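Local coordinates for protein beta-fructofuranosidase (Arthrobacter, PDB 3WPU) that belongs to the levansucrase/invertase family of the beta-fructosidase clan, proteins rich in beta strands that share the five-bladed beta-propeller fold, at residues 62-67 and 447-452; 68-73 and 101-106; 112-117 and 159-164. One frame throughout, in Å; residues are numbered along the deposited sequence. Where two conformers were deposited one is given.

Interaction 1. Residues 62-67 and 447-452; sequences QDFPDM and GGTLAP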
loop_
_atom_site.group_PDB
_atom_site.type_symbol
_atom_site.label_atom_id
_atom_site.label_comp_id
_atom_site.label_asym_id
_atom_site.label_seq_id
_atom_site.Cartn_x
_atom_site.Cartn_y
_atom_site.Cartn_z
ATOM N N GLN A 62 -9.713 20.203 5.769
ATOM C CA GLN A 62 -8.430 20.703 6.250
ATOM C C GLN A 62 -8.334 20.662 7.765
ATOM O O GLN A 62 -7.232 20.631 8.301
ATOM C CB GLN A 62 -8.178 22.129 5.740
ATOM C CG GLN A 62 -6.733 22.567 5.925
ATOM C CD GLN A 62 -6.337 23.771 5.091
ATOM O OE1 GLN A 62 -6.780 23.939 3.959
ATOM N NE2 GLN A 62 -5.464 24.598 5.640
ATOM N N ASP A 63 -9.486 20.679 8.430
ATOM C CA ASP A 63 -9.554 20.491 9.881
ATOM C C ASP A 63 -9.770 19.019 10.148
ATOM O O ASP A 63 -10.910 18.518 10.108
ATOM C CB ASP A 63 -10.678 21.330 10.476
ATOM C CG ASP A 63 -10.496 22.796 10.190
ATOM O OD1 ASP A 63 -9.647 23.417 10.859
ATOM O OD2 ASP A 63 -11.184 23.304 9.280
ATOM N N PHE A 64 -8.676 18.315 10.372
ATOM C CA PHE A 64 -8.750 16.889 10.604
ATOM C C PHE A 64 -8.251 16.608 12.015
ATOM O O PHE A 64 -7.407 17.341 12.535
ATOM C CB PHE A 64 -7.939 16.128 9.557
ATOM C CG PHE A 64 -6.554 16.691 9.309
ATOM C CD1 PHE A 64 -5.497 16.358 10.150
ATOM C CD2 PHE A 64 -6.313 17.558 8.245
ATOM C CE1 PHE A 64 -4.226 16.844 9.905
ATOM C CE2 PHE A 64 -5.048 18.059 8.007
ATOM C CZ PHE A 64 -3.998 17.718 8.849
ATOM N N PRO A 65 -8.774 15.542 12.639
ATOM C CA PRO A 65 -8.208 15.079 13.891
ATOM C C PRO A 65 -6.872 14.371 13.653
ATOM O O PRO A 65 -6.530 13.993 12.502
ATOM C CB PRO A 65 -9.255 14.110 14.399
ATOM C CG PRO A 65 -9.820 13.510 13.139
ATOM C CD PRO A 65 -9.794 14.613 12.116
ATOM N N ASP A 66 -6.131 14.204 14.737
ATOM C CA ASP A 66 -4.856 13.476 14.715
ATOM C C ASP A 66 -4.969 12.181 15.517
ATOM O O ASP A 66 -5.344 12.180 16.696
ATOM C CB ASP A 66 -3.715 14.352 15.188
ATOM C CG ASP A 66 -2.383 13.656 15.075
ATOM O OD1 ASP A 66 -1.655 13.929 14.105
ATOM O OD2 ASP A 66 -2.092 12.831 15.967
ATOM N N MET A 67 -4.667 11.059 14.865
ATOM C CA MET A 67 -4.916 9.754 15.439
ATOM C C MET A 67 -4.032 9.397 16.639
ATOM O O MET A 67 -4.388 8.520 17.434
ATOM C CB MET A 67 -4.706 8.715 14.348
ATOM C CG MET A 67 -3.236 8.537 13.913
ATOM S SD MET A 67 -3.080 7.513 12.428
ATOM C CE MET A 67 -3.435 5.846 12.975
ATOM N N GLY A 447 -0.130 16.584 7.438
ATOM C CA GLY A 447 -0.964 15.628 8.139
ATOM C C GLY A 447 -0.193 14.704 9.049
ATOM O O GLY A 447 -0.109 14.916 10.257
ATOM N N GLY A 448 0.340 13.610 8.508
ATOM C CA GLY A 448 1.036 12.671 9.363
ATOM C C GLY A 448 0.044 11.965 10.288
ATOM O O GLY A 448 0.351 11.648 11.442
ATOM N N THR A 449 -1.152 11.728 9.753
ATOM C CA THR A 449 -2.247 11.003 10.414
ATOM C C THR A 449 -3.171 10.489 9.282
ATOM O O THR A 449 -3.093 10.984 8.157
ATOM C CB THR A 449 -3.018 11.924 11.390
ATOM O OG1 THR A 449 -4.008 11.172 12.104
ATOM C CG2 THR A 449 -3.698 13.092 10.652
ATOM N N LEU A 450 -4.010 9.494 9.563
ATOM C CA LEU A 450 -4.818 8.907 8.499
ATOM C C LEU A 450 -6.002 9.778 8.071
ATOM O O LEU A 450 -6.605 10.512 8.876
ATOM C CB LEU A 450 -5.282 7.497 8.882
ATOM C CG LEU A 450 -4.122 6.526 9.098
ATOM C CD1 LEU A 450 -4.719 5.164 9.422
ATOM C CD2 LEU A 450 -3.167 6.378 7.922
ATOM N N ALA A 451 -6.321 9.685 6.787
ATOM C CA ALA A 451 -7.480 10.352 6.207
ATOM C C ALA A 451 -8.766 9.604 6.614
ATOM O O ALA A 451 -8.677 8.548 7.248
ATOM C CB ALA A 451 -7.352 10.373 4.693
ATOM N N PRO A 452 -9.961 10.135 6.233
ATOM C CA PRO A 452 -11.152 9.318 6.350
ATOM C C PRO A 452 -11.050 8.167 5.352
ATOM O O PRO A 452 -10.544 8.336 4.242
ATOM C CB PRO A 452 -12.293 10.263 5.952
ATOM C CG PRO A 452 -11.724 11.658 6.103
ATOM C CD PRO A 452 -10.274 11.483 5.719
HETATM O O HOH W 1 -6.534 11.516 11.346
HETATM O O HOH W 2 -0.723 10.972 14.173
HETATM O O HOH W 3 -1.536 16.052 12.310
#
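Thr449 carries the contact between 62-67 and 447-452, its OG1 accepting from Met67 N and its CG2 packing against Pro65 O and the Phe64 ring. The direct hydrogen bond from Met67 N to Thr449 OG1 is 2.8 Å long and nearly straight at 163°. OG1 stands anti to its own backbone N (chi1 -175°), which leaves CG2 to lie 3.5 Å from Pro65 O and 3.8 Å from Phe64 CD1. A weak bond links Leu450 N to Met67 SD at 3.6 Å.

Three waters complete the polar seam. One gives protons to Pro65 O and Leu450 O and also bonds Thr449 OG1; another joins Asp66 OD1 to Gly447 O; the third lies between Asp66 OD2 and Gly448 O. The carboxylate of Asp66 is further held by Ser68 N and Glu70 N at OD2 and by a salt bridge from OD1 to Arg103 NH1.

Apolar packing fills both ends. Phe64 CZ rests 3.8 Å from Gly447 CA, and at the other end Met67 bends at chi3 (-73°), its CE lying 3.8 Å from Leu450 CD1.

Both segments are loops. Residues 62-67 lead toward strand 72-81; residues 447-452 join strand 443-446 to strand 454-458, with Leu450 packed on strand 430-434 and Phe64 on Val445 of strand 443-446.

Interaction 2. Residues 68-73 and 101-106; sequences SNEQVW and ADRNLG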
loop_
_atom_site.group_PDB
_atom_site.type_symbol
_atom_site.label_atom_id
_atom_site.label_comp_id
_atom_site.label_asym_id
_atom_site.label_seq_id
_atom_site.Cartn_x
_atom_site.Cartn_y
_atom_site.Cartn_z
ATOM N N SER A 68 -2.876 10.058 16.751
ATOM C CA SER A 68 -1.921 9.779 17.832
ATOM C C SER A 68 -1.883 10.906 18.862
ATOM O O SER A 68 -0.994 10.915 19.715
ATOM C CB SER A 68 -0.513 9.506 17.280
ATOM O OG SER A 68 0.189 10.691 16.845
ATOM N N ASN A 69 -2.842 11.822 18.795
ATOM C CA ASN A 69 -2.815 13.029 19.637
ATOM C C ASN A 69 -1.478 13.763 19.489
ATOM O O ASN A 69 -0.930 14.320 20.456
ATOM C CB ASN A 69 -3.061 12.645 21.101
ATOM C CG ASN A 69 -4.476 12.172 21.362
ATOM O OD1 ASN A 69 -5.403 12.439 20.599
ATOM N ND2 ASN A 69 -4.655 11.488 22.483
ATOM N N GLU A 70 -0.968 13.757 18.259
ATOM C CA GLU A 70 0.268 14.421 17.866
ATOM C C GLU A 70 1.507 13.897 18.625
ATOM O O GLU A 70 2.501 14.603 18.751
ATOM C CB GLU A 70 0.120 15.970 17.961
ATOM C CG GLU A 70 -1.052 16.532 17.177
ATOM C CD GLU A 70 -1.122 18.064 17.174
ATOM O OE1 GLU A 70 -0.353 18.709 17.898
ATOM O OE2 GLU A 70 -1.950 18.617 16.417
ATOM N N GLN A 71 1.472 12.648 19.082
ATOM C CA GLN A 71 2.650 12.041 19.708
ATOM C C GLN A 71 3.741 11.747 18.680
ATOM O O GLN A 71 4.925 11.894 18.976
ATOM C CB GLN A 71 2.313 10.726 20.417
ATOM C CG GLN A 71 1.469 10.819 21.668
ATOM C CD GLN A 71 1.085 9.429 22.124
ATOM O OE1 GLN A 71 1.903 8.722 22.714
ATOM N NE2 GLN A 71 -0.134 8.997 21.778
ATOM N N VAL A 72 3.325 11.273 17.502
ATOM C CA VAL A 72 4.220 10.934 16.401
ATOM C C VAL A 72 3.635 11.410 15.059
ATOM O O VAL A 72 2.447 11.759 14.979
ATOM C CB VAL A 72 4.449 9.395 16.283
ATOM C CG1 VAL A 72 5.406 8.894 17.359
ATOM C CG2 VAL A 72 3.143 8.625 16.287
ATOM N N TRP A 73 4.480 11.436 14.028
ATOM C CA TRP A 73 4.014 11.540 12.648
ATOM C C TRP A 73 3.741 10.122 12.204
ATOM O O TRP A 73 4.550 9.252 12.459
ATOM C CB TRP A 73 5.063 12.114 11.711
ATOM C CG TRP A 73 5.515 13.541 11.947
ATOM C CD1 TRP A 73 6.761 13.935 12.289
ATOM C CD2 TRP A 73 4.746 14.734 11.765
ATOM N NE1 TRP A 73 6.819 15.328 12.363
ATOM C CE2 TRP A 73 5.593 15.825 12.033
ATOM C CE3 TRP A 73 3.427 14.993 11.376
ATOM C CZ2 TRP A 73 5.150 17.148 11.947
ATOM C CZ3 TRP A 73 2.988 16.296 11.326
ATOM C CH2 TRP A 73 3.850 17.354 11.586
ATOM N N ALA A 101 7.468 8.559 12.912
ATOM C CA ALA A 101 8.662 9.344 13.059
ATOM C C ALA A 101 8.371 10.302 14.196
ATOM O O ALA A 101 7.212 10.670 14.390
ATOM C CB ALA A 101 8.995 10.127 11.797
ATOM N N ASP A 102 9.413 10.667 14.932
ATOM C CA ASP A 102 9.230 11.570 16.061
ATOM C C ASP A 102 8.681 12.917 15.624
ATOM O O ASP A 102 9.096 13.471 14.602
ATOM C CB ASP A 102 10.518 11.718 16.836
ATOM C CG ASP A 102 10.962 10.404 17.458
ATOM O OD1 ASP A 102 12.131 10.009 17.243
ATOM O OD2 ASP A 102 10.114 9.777 18.129
ATOM N N ARG A 103 7.742 13.424 16.419
ATOM C CA ARG A 103 6.946 14.593 16.042
ATOM C C ARG A 103 7.797 15.855 15.983
ATOM O O ARG A 103 7.484 16.784 15.242
ATOM C CB ARG A 103 5.752 14.768 16.986
ATOM C CG ARG A 103 4.678 15.688 16.446
ATOM C CD ARG A 103 3.763 14.991 15.463
ATOM N NE ARG A 103 2.797 15.934 14.921
ATOM C CZ ARG A 103 1.610 15.614 14.396
ATOM N NH1 ARG A 103 1.180 14.343 14.324
ATOM N NH2 ARG A 103 0.829 16.575 13.942
ATOM N N ASN A 104 8.912 15.866 16.705
ATOM C CA ASN A 104 9.835 17.009 16.626
ATOM C C ASN A 104 10.451 17.189 15.237
ATOM O O ASN A 104 10.875 18.287 14.876
ATOM C CB ASN A 104 10.971 16.849 17.637
ATOM C CG ASN A 104 10.702 17.543 18.967
ATOM O OD1 ASN A 104 9.563 17.929 19.308
ATOM N ND2 ASN A 104 11.756 17.647 19.749
ATOM N N LEU A 105 10.531 16.113 14.451
ATOM C CA LEU A 105 11.109 16.209 13.114
ATOM C C LEU A 105 10.232 17.024 12.159
ATOM O O LEU A 105 9.005 17.034 12.283
ATOM C CB LEU A 105 11.292 14.799 12.506
ATOM C CG LEU A 105 12.244 13.909 13.284
ATOM C CD1 LEU A 105 12.129 12.446 12.832
ATOM C CD2 LEU A 105 13.672 14.372 13.178
ATOM N N GLY A 106 10.865 17.719 11.215
ATOM C CA GLY A 106 10.139 18.181 10.023
ATOM C C GLY A 106 9.543 16.983 9.310
ATOM O O GLY A 106 10.217 15.957 9.161
#
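An antiparallel strand pair, 72-81 with 93-102, frays here into two loops, and the side chains of Trp73 and Arg103 stack across the place where it opens. Trp73 and Ala101 form a hydrogen-bonded pair: Trp73 N gives to Ala101 O at 2.9 Å and Ala101 N to Trp73 O at 3.0 Å. Their side chains share one face of the sheet.

Two beta turns shape the loops. A type I' turn from Ser68 to Gln71 leads into strand 72-81, and Ser68 O takes bonds from Gln71 N and Gln71 NE2 on opposite faces of its plane. A type I turn from Asp102 to Leu105 follows strand 93-102 and brings Leu105 O to the indole, where Trp73 NE1 bonds it at 2.8 Å, the oxygen 15° out of the ring plane. Phe107 also meets the Trp73 ring.

The guanidinium of Arg103 lies flat over the CE3-CZ3 side of the six-membered ring of Trp73, planes 11° apart, in a cation-pi stack with CZ 3.9 Å from the ring centroid. Arg103 CD also sits over this ring, a CH-pi contact. The chain reaches it by a bend at chi2 (81°), which sets CD 3.5 Å from both Glu70 O and Val72 O. NH1, which Asp66 also holds, then bonds Val72 O at 3.0 Å, in the guanidinium plane but above the plane of that carbonyl. The opposite guanidinium face is covered by Glu70, whose CB lies 3.9 Å from Arg103 CZ; the flat group is thus sandwiched between an indole and an aliphatic stem. Glu70 OE2 adds an opposite charge near NH2, well out of the guanidinium plane.

Interaction 3. Residues 112-117 and 159-164; sequences VFAKIG and HQTQWS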
loop_
_atom_site.group_PDB
_atom_site.type_symbol
_atom_site.label_atom_id
_atom_site.label_comp_id
_atom_site.label_asym_id
_atom_site.label_seq_id
_atom_site.Cartn_x
_atom_site.Cartn_y
_atom_site.Cartn_z
ATOM N N VAL A 112 14.328 9.244 6.536
ATOM C CA VAL A 112 15.603 8.698 7.033
ATOM C C VAL A 112 15.629 8.404 8.529
ATOM O O VAL A 112 16.647 7.903 9.031
ATOM C CB VAL A 112 16.845 9.510 6.606
ATOM C CG1 VAL A 112 16.975 9.509 5.098
ATOM C CG2 VAL A 112 16.801 10.934 7.145
ATOM N N PHE A 113 14.507 8.664 9.212
ATOM C CA PHE A 113 14.346 8.392 10.638
ATOM C C PHE A 113 13.107 7.551 10.926
ATOM O O PHE A 113 12.626 7.500 12.047
ATOM C CB PHE A 113 14.274 9.717 11.417
ATOM C CG PHE A 113 15.455 10.604 11.192
ATOM C CD1 PHE A 113 16.717 10.221 11.607
ATOM C CD2 PHE A 113 15.307 11.822 10.556
ATOM C CE1 PHE A 113 17.819 11.026 11.358
ATOM C CE2 PHE A 113 16.403 12.632 10.311
ATOM C CZ PHE A 113 17.658 12.232 10.723
ATOM N N ALA A 114 12.653 6.802 9.913
ATOM C CA ALA A 114 11.393 6.071 9.985
ATOM C C ALA A 114 11.555 4.785 10.766
ATOM O O ALA A 114 12.575 4.101 10.645
ATOM C CB ALA A 114 10.906 5.732 8.592
ATOM N N LYS A 115 10.522 4.478 11.542
ATOM C CA LYS A 115 10.436 3.228 12.298
ATOM C C LYS A 115 9.015 2.670 12.232
ATOM O O LYS A 115 8.082 3.377 11.903
ATOM C CB LYS A 115 10.832 3.479 13.750
ATOM C CG LYS A 115 12.224 4.054 13.901
ATOM C CD LYS A 115 12.502 4.388 15.357
ATOM C CE LYS A 115 13.810 5.129 15.478
ATOM N NZ LYS A 115 14.096 5.346 16.908
ATOM N N ILE A 116 8.866 1.372 12.463
ATOM C CA ILE A 116 7.552 0.779 12.550
ATOM C C ILE A 116 7.037 0.812 13.978
ATOM O O ILE A 116 7.695 0.341 14.916
ATOM C CB ILE A 116 7.525 -0.667 11.999
ATOM C CG1 ILE A 116 7.827 -0.617 10.504
ATOM C CG2 ILE A 116 6.187 -1.311 12.313
ATOM C CD1 ILE A 116 8.084 -1.972 9.868
ATOM N N GLY A 117 5.828 1.360 14.115
ATOM C CA GLY A 117 5.094 1.382 15.367
ATOM C C GLY A 117 3.780 0.640 15.204
ATOM O O GLY A 117 3.483 0.121 14.126
ATOM N N HIS A 159 22.266 6.053 8.909
ATOM C CA HIS A 159 20.823 6.019 9.191
ATOM C C HIS A 159 20.382 4.592 8.989
ATOM O O HIS A 159 20.990 3.866 8.208
ATOM C CB HIS A 159 20.035 6.915 8.244
ATOM C CG HIS A 159 20.458 8.348 8.275
ATOM N ND1 HIS A 159 21.628 8.797 7.695
ATOM C CD2 HIS A 159 19.856 9.436 8.808
ATOM C CE1 HIS A 159 21.736 10.100 7.894
ATOM N NE2 HIS A 159 20.669 10.512 8.555
ATOM N N GLN A 160 19.338 4.189 9.695
ATOM C CA GLN A 160 18.867 2.818 9.575
ATOM C C GLN A 160 17.377 2.874 9.907
ATOM O O GLN A 160 16.990 3.226 11.018
ATOM C CB GLN A 160 19.675 1.906 10.496
ATOM C CG GLN A 160 19.799 0.446 10.040
ATOM C CD GLN A 160 18.556 -0.380 10.286
ATOM O OE1 GLN A 160 18.319 -0.840 11.388
ATOM N NE2 GLN A 160 17.754 -0.590 9.231
ATOM N N THR A 161 16.553 2.553 8.918
ATOM C CA THR A 161 15.106 2.724 9.037
ATOM C C THR A 161 14.369 1.451 8.760
ATOM O O THR A 161 14.913 0.513 8.197
ATOM C CB THR A 161 14.563 3.740 8.042
ATOM O OG1 THR A 161 14.790 3.307 6.692
ATOM C CG2 THR A 161 15.225 5.052 8.228
ATOM N N GLN A 162 13.112 1.464 9.176
ATOM C CA GLN A 162 12.125 0.479 8.793
ATOM C C GLN A 162 11.108 1.188 7.920
ATOM O O GLN A 162 10.555 2.228 8.290
ATOM C CB GLN A 162 11.451 -0.173 9.989
ATOM C CG GLN A 162 12.411 -0.874 10.931
ATOM C CD GLN A 162 12.449 -0.255 12.311
ATOM O OE1 GLN A 162 11.436 0.197 12.811
ATOM N NE2 GLN A 162 13.611 -0.290 12.953
ATOM N N TRP A 163 10.949 0.661 6.716
ATOM C CA TRP A 163 9.976 1.152 5.746
ATOM C C TRP A 163 8.842 0.107 5.565
ATOM O O TRP A 163 8.861 -0.925 6.245
ATOM C CB TRP A 163 10.723 1.526 4.461
ATOM C CG TRP A 163 11.442 2.871 4.495
ATOM C CD1 TRP A 163 11.523 3.755 5.533
ATOM C CD2 TRP A 163 12.179 3.438 3.419
ATOM N NE1 TRP A 163 12.256 4.867 5.149
ATOM C CE2 TRP A 163 12.669 4.697 3.852
ATOM C CE3 TRP A 163 12.439 3.031 2.114
ATOM C CZ2 TRP A 163 13.441 5.523 3.016
ATOM C CZ3 TRP A 163 13.200 3.869 1.272
ATOM C CH2 TRP A 163 13.683 5.102 1.735
ATOM N N SER A 164 7.897 0.353 4.641
ATOM C CA SER A 164 6.587 -0.303 4.596
ATOM C C SER A 164 6.670 -1.778 4.258
ATOM O O SER A 164 7.617 -2.233 3.658
ATOM C CB SER A 164 5.662 0.363 3.552
ATOM O OG SER A 164 4.302 -0.000 3.759
HETATM O O HOH W 4 18.039 6.522 10.943
HETATM O O HOH W 5 14.987 4.938 12.089
HETATM O O HOH W 6 10.329 -0.115 15.385
#
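Gln162 reaches from strand 159-164 to the backbone of 112-117. Its CB packs 3.7 Å from Ile116 CG1, with Ile116 CD1 close beside it. CG stands anti to the carbonyl carbon, and the chain then bends at chi2 (116°), placing CD 4.0 Å from Lys115 CA. At the tip, OE1 comes within 3.2 Å of Lys115 CA and takes the bond from Ile116 N at 2.8 Å, in the plane of the side-chain carbonyl and nearly straight at 163°. OE1 also accepts a proton from a water shared with Ile116 O, while NE2 bonds Thr148. The amide thus has partners for both its ends, which fixes its rotation. The backbone is less well served: Gln162 N bonds Ala114 O at 3.1 Å, but Gln162 O is buried without a partner in the model, 3.5 Å from Ala114 CB.

That methyl also meets the indole of Trp163 at its edge, in the ring plane, 3.7 Å from CD1; NE1 bonds His111 O. Thr161 CG2 touches Val112 O at 3.3 Å. Beyond it, His159 presents CD2 to Val112 CB and to Phe113 CE1, the two rings meeting obliquely. Two waters link the backbones, one from Val112 O to Gln160 N and one from Ala114 O to Gln160 O.

Strands 115-117 and 159-164 run at 51° to each other, and OE1 receives Ile116 N as if the side chain stood in for the next rung of a parallel ladder. Strand 115-122 pairs with 93-102 and 137-141, whereas 159-169 opens the run 174-184, 197-210 and 213-226; the contact is consistent with a junction between adjacent blades of the family's five-bladed beta-propeller.

How the interactions relate
From the N terminus, 62-67 comes first and meets 447-452 some 380 residues later, so interaction 1 closes a very long loop that encloses the other two. Within it, interaction 2 closes a short loop of 27 residues, mostly strand, between the antiparallel neighbours 72-81 and 93-102, and interaction 3 follows in series, bringing 112-117 to 159-164; none cross. Segments 62-67 and 68-73 are consecutive, and the Asp66-Arg103 pair couples interactions 1 and 2, with Gly447 and Gly448 packing on Trp73. Interactions 2 and 3 meet where Leu105 packs on Phe113, and both reach the same large sheet. Interaction 1 ties the loop that leads into strand 72-81 to the late strands 443-446 and 454-458.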